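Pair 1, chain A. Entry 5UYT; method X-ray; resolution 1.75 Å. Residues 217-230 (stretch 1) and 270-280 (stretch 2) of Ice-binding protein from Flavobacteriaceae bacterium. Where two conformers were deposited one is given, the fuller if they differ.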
# COMPACT_ATOMS: atom_id res chain seq x y z
N ASN A 217 13.52 -11.26 14.72
CA ASN A 217 14.44 -10.91 15.75
C ASN A 217 15.78 -10.68 15.05
O ASN A 217 16.33 -11.60 14.43
CB ASN A 217 14.52 -12.03 16.78
CG ASN A 217 15.58 -11.78 17.84
OD1 ASN A 217 16.11 -10.69 17.99
ND2 ASN A 217 15.88 -12.82 18.61
N LEU A 218 16.27 -9.45 15.10
CA LEU A 218 17.60 -9.16 14.53
C LEU A 218 18.78 -9.57 15.44
O LEU A 218 19.94 -9.51 15.00
CB LEU A 218 17.73 -7.68 14.13
CG LEU A 218 16.73 -7.19 13.07
CD1 LEU A 218 16.95 -5.70 12.84
CD2 LEU A 218 16.86 -7.97 11.77
N GLY A 219 18.52 -10.00 16.69
CA GLY A 219 19.63 -10.22 17.63
C GLY A 219 20.63 -9.05 17.66
O GLY A 219 20.23 -7.88 17.71
N THR A 220 21.93 -9.37 17.61
CA THR A 220 22.96 -8.33 17.81
C THR A 220 23.13 -7.45 16.57
O THR A 220 23.66 -6.35 16.67
CB THR A 220 24.33 -8.92 18.21
OG1 THR A 220 24.85 -9.69 17.10
CG2 THR A 220 24.23 -9.83 19.44
N VAL A 221 22.63 -7.91 15.43
CA VAL A 221 22.77 -7.11 14.21
C VAL A 221 21.88 -5.83 14.26
O VAL A 221 22.09 -4.88 13.47
CB VAL A 221 22.69 -7.99 12.92
CG1 VAL A 221 21.29 -7.99 12.35
CG2 VAL A 221 23.65 -7.44 11.87
N VAL A 222 20.97 -5.74 15.26
CA VAL A 222 20.24 -4.48 15.54
C VAL A 222 21.20 -3.31 15.88
O VAL A 222 20.87 -2.13 15.67
CB VAL A 222 19.19 -4.62 16.69
CG1 VAL A 222 19.84 -4.58 18.06
CG2 VAL A 222 18.12 -3.53 16.58
N CYS A 223 22.41 -3.64 16.35
CA CYS A 223 23.42 -2.63 16.67
C CYS A 223 24.27 -2.21 15.49
O CYS A 223 25.09 -1.31 15.65
CB CYS A 223 24.33 -3.10 17.82
SG CYS A 223 23.40 -3.25 19.37
N TYR A 224 24.09 -2.86 14.34
CA TYR A 224 24.86 -2.47 13.15
C TYR A 224 23.99 -1.69 12.18
O TYR A 224 22.78 -1.91 12.12
CB TYR A 224 25.40 -3.71 12.44
CG TYR A 224 26.65 -4.30 13.04
CD1 TYR A 224 27.89 -4.06 12.45
CD2 TYR A 224 26.59 -5.12 14.17
CE1 TYR A 224 29.04 -4.61 13.01
CE2 TYR A 224 27.73 -5.68 14.72
CZ TYR A 224 28.95 -5.42 14.12
OH TYR A 224 30.08 -5.98 14.63
N THR A 225 24.62 -0.83 11.40
CA THR A 225 23.94 -0.06 10.41
C THR A 225 24.38 -0.47 9.01
O THR A 225 23.57 -0.42 8.08
CB THR A 225 24.17 1.43 10.68
OG1 THR A 225 23.72 1.71 12.01
CG2 THR A 225 23.41 2.32 9.68
N ILE A 226 25.67 -0.79 8.83
CA ILE A 226 26.19 -1.25 7.54
C ILE A 226 27.03 -2.48 7.87
O ILE A 226 28.01 -2.38 8.64
CB ILE A 226 27.11 -0.20 6.87
CG1 ILE A 226 26.39 1.15 6.75
CG2 ILE A 226 27.60 -0.69 5.50
CD1 ILE A 226 25.27 1.20 5.72
N PHE A 227 26.65 -3.63 7.33
CA PHE A 227 27.31 -4.87 7.72
C PHE A 227 27.29 -5.90 6.61
O PHE A 227 26.25 -6.12 5.98
CB PHE A 227 26.66 -5.45 8.99
CG PHE A 227 27.23 -6.79 9.39
CD1 PHE A 227 28.45 -6.87 10.06
CD2 PHE A 227 26.57 -7.99 9.08
CE1 PHE A 227 28.99 -8.12 10.43
CE2 PHE A 227 27.12 -9.23 9.44
CZ PHE A 227 28.33 -9.29 10.12
N SER A 228 28.45 -6.54 6.37
CA SER A 228 28.50 -7.73 5.50
C SER A 228 28.93 -8.96 6.29
O SER A 228 29.90 -8.91 7.06
CB SER A 228 29.49 -7.57 4.32
OG SER A 228 29.44 -8.78 3.53
N GLY A 229 28.22 -10.07 6.10
CA GLY A 229 28.72 -11.36 6.59
C GLY A 229 29.98 -11.83 5.88
O GLY A 229 30.73 -12.69 6.42
N ASN A 230 30.23 -11.34 4.66
CA ASN A 230 31.37 -11.83 3.86
C ASN A 230 31.66 -10.89 2.70
O ASN A 230 30.87 -10.84 1.74
CB ASN A 230 31.09 -13.26 3.33
CG ASN A 230 32.29 -13.91 2.68
OD1 ASN A 230 33.18 -13.25 2.17
ND2 ASN A 230 32.33 -15.22 2.72
N THR A 270 34.81 -10.86 17.43
CA THR A 270 33.70 -11.64 18.01
C THR A 270 32.31 -11.01 17.71
O THR A 270 31.29 -11.74 17.54
CB THR A 270 33.88 -11.90 19.52
OG1 THR A 270 33.81 -10.65 20.21
CG2 THR A 270 35.23 -12.49 19.74
N SER A 271 32.26 -9.68 17.69
CA SER A 271 31.02 -8.97 17.39
C SER A 271 30.55 -9.20 15.94
O SER A 271 29.37 -9.45 15.71
CB SER A 271 31.18 -7.46 17.66
OG SER A 271 30.03 -6.76 17.23
N THR A 272 31.47 -9.11 14.97
CA THR A 272 31.08 -9.37 13.58
C THR A 272 30.67 -10.84 13.39
O THR A 272 29.79 -11.13 12.59
CB THR A 272 32.16 -8.97 12.54
OG1 THR A 272 33.31 -9.82 12.68
CG2 THR A 272 32.56 -7.49 12.69
N ALA A 273 31.30 -11.77 14.13
CA ALA A 273 30.96 -13.18 14.02
C ALA A 273 29.53 -13.42 14.50
O ALA A 273 28.76 -14.15 13.84
CB ALA A 273 31.97 -14.08 14.77
N GLN A 274 29.16 -12.79 15.62
CA GLN A 274 27.82 -12.94 16.19
C GLN A 274 26.78 -12.25 15.32
O GLN A 274 25.66 -12.78 15.13
CB GLN A 274 27.75 -12.42 17.64
CG GLN A 274 26.38 -12.62 18.30
CD GLN A 274 26.01 -14.09 18.47
OE1 GLN A 274 26.84 -14.92 18.83
NE2 GLN A 274 24.75 -14.42 18.23
N ALA A 275 27.15 -11.08 14.80
CA ALA A 275 26.27 -10.38 13.87
C ALA A 275 26.00 -11.23 12.61
O ALA A 275 24.88 -11.25 12.12
CB ALA A 275 26.83 -9.02 13.49
N ALA A 276 27.02 -11.89 12.09
CA ALA A 276 26.83 -12.71 10.87
C ALA A 276 25.83 -13.85 11.12
O ALA A 276 24.99 -14.15 10.26
CB ALA A 276 28.17 -13.29 10.38
N LEU A 277 25.93 -14.50 12.27
CA LEU A 277 24.98 -15.59 12.62
C LEU A 277 23.56 -15.04 12.70
O LEU A 277 22.61 -15.61 12.17
CB LEU A 277 25.39 -16.25 13.95
CG LEU A 277 26.69 -17.06 13.90
CD1 LEU A 277 27.08 -17.60 15.29
CD2 LEU A 277 26.60 -18.25 12.94
N ASP A 278 23.43 -13.89 13.35
CA ASP A 278 22.13 -13.30 13.57
C ASP A 278 21.52 -12.77 12.27
O ASP A 278 20.31 -12.86 12.08
CB ASP A 278 22.21 -12.21 14.62
CG ASP A 278 22.41 -12.77 16.00
OD1 ASP A 278 22.19 -13.99 16.17
OD2 ASP A 278 22.78 -12.02 16.91
N LEU A 279 22.38 -12.27 11.38
CA LEU A 279 21.92 -11.84 10.05
C LEU A 279 21.37 -13.04 9.26
O LEU A 279 20.29 -12.93 8.67
CB LEU A 279 23.05 -11.18 9.26
CG LEU A 279 22.70 -10.69 7.85
CD1 LEU A 279 21.64 -9.60 7.93
CD2 LEU A 279 23.96 -10.11 7.21
N ASN A 280 22.08 -14.16 9.25
CA ASN A 280 21.57 -15.34 8.56
C ASN A 280 20.24 -15.80 9.14
O ASN A 280 19.33 -16.19 8.38
CB ASN A 280 22.56 -16.52 8.62
CG ASN A 280 23.81 -16.26 7.81
OD1 ASN A 280 23.88 -15.27 7.07
ND2 ASN A 280 24.81 -17.11 7.96
O HOH W 1 18.83 -12.82 14.22
O HOH W 2 27.31 -8.79 17.37

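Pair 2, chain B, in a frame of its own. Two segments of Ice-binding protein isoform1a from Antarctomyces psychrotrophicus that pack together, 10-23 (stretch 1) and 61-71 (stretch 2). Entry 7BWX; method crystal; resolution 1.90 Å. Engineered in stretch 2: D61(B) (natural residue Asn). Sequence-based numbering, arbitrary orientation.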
# COMPACT_ATOMS: atom_id res chain seq x y z
N ASP B 10 -2.26 -11.87 6.69
CA ASP B 10 -1.09 -12.62 6.22
C ASP B 10 -0.91 -12.31 4.72
O ASP B 10 -1.88 -12.54 3.96
CB ASP B 10 -1.31 -14.09 6.53
CG ASP B 10 -0.13 -14.98 6.15
OD1 ASP B 10 0.96 -14.47 5.76
OD2 ASP B 10 -0.32 -16.20 6.27
N LEU B 11 0.25 -11.82 4.31
CA LEU B 11 0.51 -11.49 2.88
C LEU B 11 1.21 -12.67 2.21
O LEU B 11 1.44 -12.58 1.01
CB LEU B 11 1.36 -10.23 2.77
CG LEU B 11 0.69 -8.93 3.22
CD1 LEU B 11 1.65 -7.77 3.06
CD2 LEU B 11 -0.57 -8.69 2.46
N GLY B 12 1.57 -13.71 2.97
CA GLY B 12 2.22 -14.91 2.43
C GLY B 12 3.41 -14.55 1.56
O GLY B 12 4.29 -13.77 1.98
N ALA B 13 3.46 -15.04 0.33
CA ALA B 13 4.64 -14.83 -0.53
C ALA B 13 4.68 -13.38 -1.02
O ALA B 13 5.75 -13.01 -1.53
CB ALA B 13 4.67 -15.78 -1.69
N ALA B 14 3.61 -12.59 -0.88
CA ALA B 14 3.62 -11.16 -1.29
C ALA B 14 4.43 -10.32 -0.28
O ALA B 14 4.72 -9.15 -0.58
CB ALA B 14 2.22 -10.64 -1.43
N SER B 15 4.78 -10.87 0.89
CA SER B 15 5.33 -10.06 2.02
C SER B 15 6.69 -9.43 1.67
O SER B 15 7.01 -8.42 2.29
CB SER B 15 5.41 -10.88 3.30
OG SER B 15 6.50 -11.77 3.16
N SER B 16 7.44 -9.96 0.70
CA SER B 16 8.77 -9.44 0.33
C SER B 16 8.71 -8.41 -0.82
O SER B 16 9.79 -7.85 -1.18
CB SER B 16 9.65 -10.58 0.02
OG SER B 16 9.24 -11.23 -1.18
N PHE B 17 7.53 -8.14 -1.37
CA PHE B 17 7.38 -7.30 -2.59
C PHE B 17 7.18 -5.83 -2.23
O PHE B 17 6.29 -5.53 -1.42
CB PHE B 17 6.24 -7.80 -3.48
CG PHE B 17 6.61 -9.05 -4.26
CD1 PHE B 17 6.64 -10.30 -3.63
CD2 PHE B 17 7.02 -8.95 -5.56
CE1 PHE B 17 7.06 -11.42 -4.32
CE2 PHE B 17 7.40 -10.08 -6.27
CZ PHE B 17 7.42 -11.31 -5.65
N GLY B 18 7.93 -4.95 -2.88
CA GLY B 18 7.64 -3.51 -2.85
C GLY B 18 6.59 -3.11 -3.85
O GLY B 18 5.85 -2.16 -3.59
N ALA B 19 6.55 -3.81 -4.99
CA ALA B 19 5.59 -3.56 -6.08
C ALA B 19 5.25 -4.92 -6.70
O ALA B 19 6.17 -5.69 -7.12
CB ALA B 19 6.13 -2.61 -7.10
N LEU B 20 3.97 -5.20 -6.75
CA LEU B 20 3.44 -6.44 -7.34
C LEU B 20 2.18 -6.07 -8.13
O LEU B 20 1.29 -5.37 -7.58
CB LEU B 20 3.15 -7.43 -6.22
CG LEU B 20 2.55 -8.74 -6.67
CD1 LEU B 20 3.56 -9.51 -7.49
CD2 LEU B 20 2.08 -9.49 -5.43
N ALA B 21 2.18 -6.37 -9.42
CA ALA B 21 1.02 -6.01 -10.25
C ALA B 21 0.94 -7.01 -11.37
O ALA B 21 1.89 -7.16 -12.13
CB ALA B 21 1.17 -4.64 -10.78
N PRO B 22 -0.24 -7.63 -11.56
CA PRO B 22 -0.33 -8.65 -12.59
C PRO B 22 -0.09 -8.07 -13.98
O PRO B 22 0.63 -8.68 -14.79
CB PRO B 22 -1.74 -9.18 -12.41
CG PRO B 22 -2.49 -8.12 -11.62
CD PRO B 22 -1.45 -7.43 -10.76
N GLN B 23 -0.65 -6.89 -14.26
CA GLN B 23 -0.62 -6.31 -15.61
C GLN B 23 0.46 -5.24 -15.74
O GLN B 23 0.33 -4.36 -16.63
CB GLN B 23 -2.02 -5.82 -16.00
CG GLN B 23 -3.12 -6.88 -15.98
CD GLN B 23 -2.78 -8.28 -16.43
OE1 GLN B 23 -2.12 -8.52 -17.45
NE2 GLN B 23 -3.27 -9.24 -15.66
N ASP B 61 7.06 -19.12 -10.24
CA ASP B 61 6.25 -19.68 -9.15
C ASP B 61 6.08 -18.64 -8.02
O ASP B 61 4.99 -18.62 -7.43
CB ASP B 61 6.83 -21.02 -8.71
CG ASP B 61 6.59 -22.16 -9.72
OD1 ASP B 61 5.89 -21.93 -10.77
OD2 ASP B 61 7.03 -23.27 -9.42
N THR B 62 7.09 -17.82 -7.73
CA THR B 62 7.03 -16.82 -6.66
C THR B 62 5.96 -15.79 -7.02
O THR B 62 5.14 -15.46 -6.17
CB THR B 62 8.39 -16.18 -6.34
OG1 THR B 62 9.25 -17.26 -6.00
CG2 THR B 62 8.27 -15.20 -5.20
N SER B 63 5.99 -15.24 -8.23
CA SER B 63 5.03 -14.18 -8.60
C SER B 63 3.61 -14.74 -8.62
O SER B 63 2.69 -14.03 -8.20
CB SER B 63 5.39 -13.50 -9.87
OG SER B 63 5.47 -14.39 -10.99
N THR B 64 3.39 -15.95 -9.10
CA THR B 64 2.03 -16.54 -9.08
C THR B 64 1.53 -16.69 -7.65
O THR B 64 0.37 -16.26 -7.35
CB THR B 64 1.97 -17.88 -9.80
OG1 THR B 64 2.27 -17.56 -11.17
CG2 THR B 64 0.61 -18.53 -9.71
N GLN B 65 2.36 -17.24 -6.77
CA GLN B 65 1.95 -17.46 -5.36
C GLN B 65 1.79 -16.10 -4.66
O GLN B 65 0.81 -15.92 -3.91
CB GLN B 65 2.94 -18.34 -4.61
CG GLN B 65 2.45 -18.77 -3.22
CD GLN B 65 1.21 -19.63 -3.31
OE1 GLN B 65 1.27 -20.70 -3.88
NE2 GLN B 65 0.06 -19.14 -2.87
N ALA B 66 2.68 -15.16 -4.93
CA ALA B 66 2.61 -13.81 -4.32
C ALA B 66 1.32 -13.11 -4.76
O ALA B 66 0.59 -12.54 -3.89
CB ALA B 66 3.84 -12.97 -4.66
N PHE B 67 1.00 -13.15 -6.05
CA PHE B 67 -0.23 -12.49 -6.51
C PHE B 67 -1.45 -13.14 -5.84
O PHE B 67 -2.35 -12.43 -5.31
CB PHE B 67 -0.34 -12.48 -8.03
CG PHE B 67 -1.57 -11.75 -8.43
CD1 PHE B 67 -1.66 -10.38 -8.23
CD2 PHE B 67 -2.67 -12.43 -8.93
CE1 PHE B 67 -2.83 -9.72 -8.53
CE2 PHE B 67 -3.83 -11.75 -9.27
CZ PHE B 67 -3.91 -10.40 -9.03
N ALA B 68 -1.53 -14.46 -5.89
CA ALA B 68 -2.66 -15.18 -5.26
C ALA B 68 -2.75 -14.75 -3.79
O ALA B 68 -3.82 -14.42 -3.31
CB ALA B 68 -2.45 -16.65 -5.33
N ASP B 69 -1.62 -14.74 -3.09
CA ASP B 69 -1.58 -14.37 -1.65
C ASP B 69 -2.05 -12.93 -1.46
O ASP B 69 -2.74 -12.67 -0.47
CB ASP B 69 -0.20 -14.64 -1.04
CG ASP B 69 0.15 -16.14 -0.92
OD1 ASP B 69 -0.77 -17.04 -1.14
OD2 ASP B 69 1.33 -16.44 -0.61
N SER B 70 -1.69 -12.02 -2.37
CA SER B 70 -2.10 -10.60 -2.27
C SER B 70 -3.61 -10.53 -2.38
O SER B 70 -4.26 -9.74 -1.65
CB SER B 70 -1.41 -9.73 -3.29
OG SER B 70 -1.93 -9.85 -4.59
N ARG B 71 -4.20 -11.32 -3.26
CA ARG B 71 -5.67 -11.27 -3.45
C ARG B 71 -6.37 -11.94 -2.27
O ARG B 71 -7.43 -11.44 -1.87
CB ARG B 71 -6.06 -11.90 -4.79
CG ARG B 71 -5.50 -11.18 -5.99
CD ARG B 71 -5.83 -9.69 -6.03
NE ARG B 71 -4.73 -8.89 -5.46
CZ ARG B 71 -4.81 -7.57 -5.26
NH1 ARG B 71 -5.93 -6.93 -5.53
NH2 ARG B 71 -3.77 -6.89 -4.83
O HOH W 3 -2.22 -14.09 1.86

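In both pairs a loop with a short 3-10 segment, followed by a corner and a brief strand, lies against one side of a helix. Superposing N, CA and C of 14 central residues gives an RMSD of 0.5 Å, and the buried areas are similar, 567 Å² in pair 1 and 525 Å² in pair 2. The closest CA-CA approach in each register falls at matched positions: the CA atoms of V221(A) and A275(A) are 4.8 Å apart, those of A14(B) and A66(B) 4.2 Å.

The most closely superposed position is an aspartate that receives the start of the 3-10 segment. D278(A) and D69(B) superpose with CA atoms 0.2 Å apart, and both adopt chi1 m. T220(A) N donates to D278(A) OD2 at 2.9 Å and 173°; A13(B) N donates to D69(B) OD2 at 2.7 Å and 178°, so both bonds are nearly linear. The preceding residues, G219(A) and G12(B), have positive phi (47° and 51°), and an ideal CB would lie 2.5 Å from D278(A) OD2 or 2.3 Å from D69(B) OD2, a clash in either case. In each pair a water bridges matched carbonyls at this end: water 1 donates to N217(A) O (2.8 Å) and D278(A) O (2.6 Å), water 3 to D10(B) O (2.6 Å) and D69(B) O (2.8 Å).

At the centre, A275(A) and A66(B) match, and the small methyl leaves room for close approach by larger groups. Y224(A) CE2 lies 3.7 Å from A275(A) CB, and F17(B) CE1 lies 3.6 Å from A66(B) CB. The tyrosine adds a polar contact, a hydrogen bond of 2.7 Å between Y224(A) OH and S271(A) OG. Phenylalanine has no hydroxyl, and at the matched helix position T62(B) offers a methyl instead: its CG2 sits at the ring edge, 4.0 Å from F17(B) CZ.

The F227(A) ring receives A275(A) CB over one face, 4.0 Å from the centroid and 22° off the normal, while L279(A) CD2 approaches its edge, 3.8 Å from F227(A) CD2. At the F227(A) position pair 2 has L20(B), which packs on A66(B) without a ring, L20(B) CD2 to A66(B) CB 4.0 Å. Separately, F67(B), matched to the smaller A276(A), adds a contact with P22(B), which has no matched residue in pair 1. P22(B) CB lies over one face of the F67(B) ring, 4.2 Å from its centroid and 18° off the normal.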